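Local atomic coordinates of cytochrome P450 reductase (PDB entry 5OGX), a protein that transfers electrons from NADH through FAD and a [2Fe-2S] cluster to a partner cytochrome P450 that O-demethylates lignin-derived aromatic compounds. Residues G57-D62 with L73-Q78; M210-G215 with R236-Y241. One frame throughout, in Å; residues are numbered along the deposited sequence. Where two conformers were deposited one is given.

Contact 1 of 2, residues G57-D62 with L73-Q78. Unlike the reference sequence in segment 57-62: Gly58 (reference Ala). With FES (Fe2/s2 (inorganic) cluster), chain C.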
loop_
_atom_site.group_PDB
_atom_site.type_symbol
_atom_site.label_atom_id
_atom_site.label_comp_id
_atom_site.label_asym_id
_atom_site.label_seq_id
_atom_site.Cartn_x
_atom_site.Cartn_y
_atom_site.Cartn_z
ATOM N N GLY A 57 -5.296 18.188 14.163
ATOM C CA GLY A 57 -4.629 17.043 14.767
ATOM C C GLY A 57 -3.129 17.062 14.553
ATOM O O GLY A 57 -2.463 18.091 14.719
ATOM N N GLY A 58 -2.585 15.910 14.170
ATOM C CA GLY A 58 -1.150 15.773 14.022
ATOM C C GLY A 58 -0.637 16.041 12.623
ATOM O O GLY A 58 0.447 15.576 12.258
ATOM N N ALA A 59 -1.397 16.792 11.835
ATOM C CA ALA A 59 -1.019 17.066 10.456
ATOM C C ALA A 59 0.329 17.783 10.395
ATOM O O ALA A 59 0.459 18.889 10.940
ATOM C CB ALA A 59 -2.098 17.906 9.769
ATOM N N PRO A 60 1.339 17.207 9.749
ATOM C CA PRO A 60 2.643 17.876 9.676
ATOM C C PRO A 60 2.646 19.036 8.686
ATOM O O PRO A 60 1.886 19.067 7.716
ATOM C CB PRO A 60 3.590 16.757 9.225
ATOM C CG PRO A 60 2.722 15.784 8.527
ATOM C CD PRO A 60 1.358 15.861 9.154
ATOM N N GLU A 61 3.542 19.995 8.942
ATOM C CA GLU A 61 3.568 21.218 8.144
ATOM C C GLU A 61 3.953 20.937 6.699
ATOM O O GLU A 61 3.457 21.604 5.782
ATOM C CB GLU A 61 4.533 22.233 8.766
ATOM C CG GLU A 61 4.483 23.636 8.147
ATOM C CD GLU A 61 5.179 23.725 6.793
ATOM O OE1 GLU A 61 6.235 23.080 6.621
ATOM O OE2 GLU A 61 4.658 24.424 5.895
ATOM N N ASP A 62 4.841 19.969 6.464
ATOM C CA ASP A 62 5.266 19.725 5.092
ATOM C C ASP A 62 4.150 19.101 4.268
ATOM O O ASP A 62 4.113 19.277 3.046
ATOM C CB ASP A 62 6.522 18.854 5.068
ATOM C CG ASP A 62 6.213 17.382 5.182
ATOM O OD1 ASP A 62 5.749 16.961 6.261
ATOM O OD2 ASP A 62 6.440 16.648 4.197
ATOM N N LEU A 73 -7.862 24.126 3.740
ATOM C CA LEU A 73 -7.552 22.739 3.419
ATOM C C LEU A 73 -7.267 21.958 4.697
ATOM O O LEU A 73 -6.963 22.527 5.749
ATOM C CB LEU A 73 -6.356 22.645 2.471
ATOM C CG LEU A 73 -6.451 23.441 1.168
ATOM C CD1 LEU A 73 -5.319 23.037 0.237
ATOM C CD2 LEU A 73 -7.807 23.243 0.498
ATOM N N ALA A 74 -7.362 20.634 4.589
ATOM C CA ALA A 74 -7.121 19.735 5.711
ATOM C C ALA A 74 -6.680 18.386 5.164
ATOM O O ALA A 74 -6.795 18.113 3.970
ATOM C CB ALA A 74 -8.377 19.572 6.579
ATOM N N LEU A 75 -6.154 17.551 6.051
ATOM C CA LEU A 75 -5.886 16.150 5.738
ATOM C C LEU A 75 -6.976 15.306 6.383
ATOM O O LEU A 75 -7.139 15.327 7.611
ATOM C CB LEU A 75 -4.514 15.714 6.254
ATOM C CG LEU A 75 -3.291 16.466 5.746
ATOM C CD1 LEU A 75 -2.032 15.853 6.357
ATOM C CD2 LEU A 75 -3.263 16.408 4.214
ATOM N N ALA A 76 -7.715 14.558 5.559
ATOM C CA ALA A 76 -8.796 13.728 6.088
ATOM C C ALA A 76 -8.314 12.772 7.177
ATOM O O ALA A 76 -9.061 12.477 8.116
ATOM C CB ALA A 76 -9.460 12.941 4.960
ATOM N N CYS A 77 -7.095 12.245 7.060
ATOM C CA CYS A 77 -6.657 11.281 8.070
ATOM C C CYS A 77 -6.188 11.938 9.357
ATOM O O CYS A 77 -5.953 11.230 10.345
ATOM C CB CYS A 77 -5.525 10.394 7.536
ATOM S SG CYS A 77 -4.002 11.319 7.261
ATOM N N GLN A 78 -6.058 13.268 9.388
ATOM C CA GLN A 78 -5.674 13.951 10.612
ATOM C C GLN A 78 -6.786 14.820 11.172
ATOM O O GLN A 78 -6.779 15.113 12.370
ATOM C CB GLN A 78 -4.431 14.816 10.352
ATOM C CG GLN A 78 -3.295 14.006 9.781
ATOM C CD GLN A 78 -2.783 13.019 10.802
ATOM O OE1 GLN A 78 -2.531 13.390 11.955
ATOM N NE2 GLN A 78 -2.657 11.764 10.410
HETATM FE FE1 FES C . -1.785 9.922 3.746
HETATM FE FE2 FES C . -3.726 11.266 4.868
HETATM S S1 FES C . -1.740 12.020 4.446
HETATM S S2 FES C . -3.863 9.248 4.003
HETATM O O HOH W 1 -4.526 13.769 14.171
#
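Gly57 and Gln78 bring their backbones closest, CA to CA 5.3 Å, where the loop 57-62 passes the turn that follows strand 73-75. Gly57 has a positive phi, 60°, and a CB built on it would clash with Gln78 O, two reasons for a glycine there. Gln78 makes the largest single contribution. Its CB meets Ala59 CB at 3.9 Å. CG, anti to the carbonyl carbon, lies 3.9 Å from Ala59 CA, and the bend at chi2 (-67°) turns CD back toward Gly58, whose C is 3.3 Å from Gln78 OE1. One water ties the two segments together: it accepts from Gly58 N at 2.9 Å and donates to both Gln78 OE1 and Gln78 O. The other end of the amide faces the metal centre of this ferredoxin-type domain, in which Cys77 SG binds FE2 of the [2Fe-2S] cluster at 2.4 Å, alongside Cys45. Gln78 NE2 donates to Cys77 SG at 3.5 Å, nearly in the amide plane, and this bond probably draws some negative charge from the thiolate. An alanine at Gln78 would probably leave Cys77 SG without this N-H donor and the water without one of its two acceptors. Farther along, Leu75 CD1 meets Ala59 CB at 4.0 Å and, more loosely, Pro60 CD. Leu75 also lies beside Cys45 and Gly43, two residues that bind the cluster.

Contact 2 of 2, residues M210-G215 with R236-Y241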
loop_
_atom_site.group_PDB
_atom_site.type_symbol
_atom_site.label_atom_id
_atom_site.label_comp_id
_atom_site.label_asym_id
_atom_site.label_seq_id
_atom_site.Cartn_x
_atom_site.Cartn_y
_atom_site.Cartn_z
ATOM N N MET A 210 2.495 -4.021 -17.939
ATOM C CA MET A 210 2.740 -3.447 -16.620
ATOM C C MET A 210 4.151 -3.762 -16.158
ATOM O O MET A 210 4.625 -4.893 -16.314
ATOM C CB MET A 210 1.771 -4.006 -15.554
ATOM C CG MET A 210 0.321 -3.945 -15.908
ATOM S SD MET A 210 -0.679 -5.037 -14.865
ATOM C CE MET A 210 0.010 -4.807 -13.241
ATOM N N VAL A 211 4.810 -2.774 -15.550
ATOM C CA VAL A 211 6.042 -3.021 -14.811
ATOM C C VAL A 211 5.767 -2.749 -13.344
ATOM O O VAL A 211 5.103 -1.762 -12.999
ATOM C CB VAL A 211 7.225 -2.188 -15.335
ATOM C CG1 VAL A 211 6.891 -0.675 -15.321
ATOM C CG2 VAL A 211 8.465 -2.490 -14.500
ATOM N N LEU A 212 6.212 -3.665 -12.488
ATOM C CA LEU A 212 6.032 -3.559 -11.049
ATOM C C LEU A 212 7.407 -3.626 -10.416
ATOM O O LEU A 212 8.189 -4.537 -10.721
ATOM C CB LEU A 212 5.135 -4.682 -10.523
ATOM C CG LEU A 212 3.743 -4.632 -11.154
ATOM C CD1 LEU A 212 3.716 -5.670 -12.262
ATOM C CD2 LEU A 212 2.632 -4.892 -10.136
ATOM N N ILE A 213 7.719 -2.658 -9.561
ATOM C CA ILE A 213 9.053 -2.578 -8.975
ATOM C C ILE A 213 8.917 -2.475 -7.465
ATOM O O ILE A 213 8.274 -1.547 -6.955
ATOM C CB ILE A 213 9.860 -1.408 -9.547
ATOM C CG1 ILE A 213 10.074 -1.682 -11.055
ATOM C CG2 ILE A 213 11.215 -1.336 -8.862
ATOM C CD1 ILE A 213 10.998 -0.743 -11.738
ATOM N N GLY A 214 9.475 -3.459 -6.763
ATOM C CA GLY A 214 9.383 -3.535 -5.321
ATOM C C GLY A 214 10.749 -3.395 -4.694
ATOM O O GLY A 214 11.681 -4.124 -5.060
ATOM N N GLY A 215 10.893 -2.456 -3.764
ATOM C CA GLY A 215 12.126 -2.380 -3.004
ATOM C C GLY A 215 11.956 -3.138 -1.710
ATOM O O GLY A 215 11.093 -2.784 -0.901
ATOM N N ARG A 236 -0.980 -11.259 -20.766
ATOM C CA ARG A 236 -0.453 -9.909 -20.722
ATOM C C ARG A 236 0.990 -9.911 -20.226
ATOM O O ARG A 236 1.475 -10.862 -19.599
ATOM C CB ARG A 236 -1.342 -9.027 -19.842
ATOM C CG ARG A 236 -0.817 -8.838 -18.431
ATOM C CD ARG A 236 -1.820 -8.143 -17.524
ATOM N NE ARG A 236 -2.013 -6.730 -17.848
ATOM C CZ ARG A 236 -3.059 -6.019 -17.452
ATOM N NH1 ARG A 236 -4.007 -6.596 -16.721
ATOM N NH2 ARG A 236 -3.165 -4.742 -17.784
ATOM N N GLU A 237 1.675 -8.812 -20.518
ATOM C CA GLU A 237 3.060 -8.600 -20.142
ATOM C C GLU A 237 3.101 -7.992 -18.751
ATOM O O GLU A 237 2.516 -6.918 -18.508
ATOM C CB GLU A 237 3.745 -7.688 -21.146
ATOM C CG GLU A 237 3.912 -8.327 -22.489
ATOM C CD GLU A 237 4.696 -7.439 -23.390
ATOM O OE1 GLU A 237 5.864 -7.771 -23.652
ATOM O OE2 GLU A 237 4.137 -6.400 -23.813
ATOM N N VAL A 238 3.761 -8.683 -17.824
ATOM C CA VAL A 238 3.903 -8.218 -16.447
ATOM C C VAL A 238 5.361 -8.436 -16.072
ATOM O O VAL A 238 5.809 -9.587 -15.975
ATOM C CB VAL A 238 2.972 -8.983 -15.494
ATOM C CG1 VAL A 238 3.233 -8.596 -14.037
ATOM C CG2 VAL A 238 1.509 -8.790 -15.877
ATOM N N LEU A 239 6.114 -7.352 -15.889
ATOM C CA LEU A 239 7.519 -7.417 -15.512
ATOM C C LEU A 239 7.642 -7.011 -14.048
ATOM O O LEU A 239 7.325 -5.868 -13.688
ATOM C CB LEU A 239 8.379 -6.507 -16.385
ATOM C CG LEU A 239 8.328 -6.656 -17.899
ATOM C CD1 LEU A 239 9.425 -5.796 -18.509
ATOM C CD2 LEU A 239 8.513 -8.093 -18.294
ATOM N N LEU A 240 8.078 -7.943 -13.205
ATOM C CA LEU A 240 8.142 -7.713 -11.767
ATOM C C LEU A 240 9.610 -7.736 -11.341
ATOM O O LEU A 240 10.267 -8.777 -11.435
ATOM C CB LEU A 240 7.333 -8.778 -11.030
ATOM C CG LEU A 240 7.418 -8.818 -9.510
ATOM C CD1 LEU A 240 7.084 -7.456 -8.893
ATOM C CD2 LEU A 240 6.495 -9.911 -8.988
ATOM N N TYR A 241 10.132 -6.587 -10.913
ATOM C CA TYR A 241 11.527 -6.477 -10.488
ATOM C C TYR A 241 11.570 -6.383 -8.972
ATOM O O TYR A 241 10.821 -5.602 -8.377
ATOM C CB TYR A 241 12.215 -5.250 -11.100
ATOM C CG TYR A 241 12.312 -5.269 -12.606
ATOM C CD1 TYR A 241 11.235 -4.884 -13.381
ATOM C CD2 TYR A 241 13.489 -5.667 -13.250
ATOM C CE1 TYR A 241 11.302 -4.894 -14.759
ATOM C CE2 TYR A 241 13.569 -5.685 -14.634
ATOM C CZ TYR A 241 12.476 -5.289 -15.384
ATOM O OH TYR A 241 12.516 -5.284 -16.760
#
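Tyr241 reaches across to Val211 and Ile213 on the neighbouring strand. Its CB lies 4.2 Å from Ile213 CG1, and chi1 of -63° sets CG anti to the carbonyl carbon. Along one edge of the ring, CD1 is 3.8 Å from Val211 CG2 and CE1 is 3.7 Å from the same methyl, which lies near the ring plane; Ile213 CG1 approaches CD1 obliquely. At the tip, OH is hydrogen-bonded to Asp292, so a tyrosine can be buried here with its hydroxyl satisfied while its ring packs on branched aliphatic side chains. The backbones are neighbouring parallel strands whose axes approach to 4.7 Å, at 12°. Five hydrogen bonds join them, from Met210 N to Glu237 O at one end to Gly214 N and Tyr241 O at the other, the shortest being Leu212 N to Leu239 O at 2.7 Å. These are the two strands of a beta-alpha-beta unit in the NAD-binding domain, joined through helix 219-232, which packs on the face bearing Met210, Leu212 and Val238. On that face Leu212 CD1 presses tightly on Val238 CG1 at 3.5 Å, and Leu240 CD1 closes on Leu212 CB. The opposite face, covered in part by helix 285-292, bears Val211, Ile213 and Tyr241.

Contact 1 and contact 2 belong to different domains and lie on opposite sides of the chain's centre, their own centres 33 Å apart and their nearest atoms about 21 Å apart. They do not touch, but they belong to domains that probably work in sequence, electrons passing from NADH to the flavin and on to the cluster, as in related reductases. Contact 1 supplies a cluster ligand directly, and its Gln78 side chain comes within about 11 Å of the FAD. Contact 2 belongs to the NAD-binding domain: Gly214 lies about 10 Å from the FAD and about 8 Å from the flavin-binding Thr217.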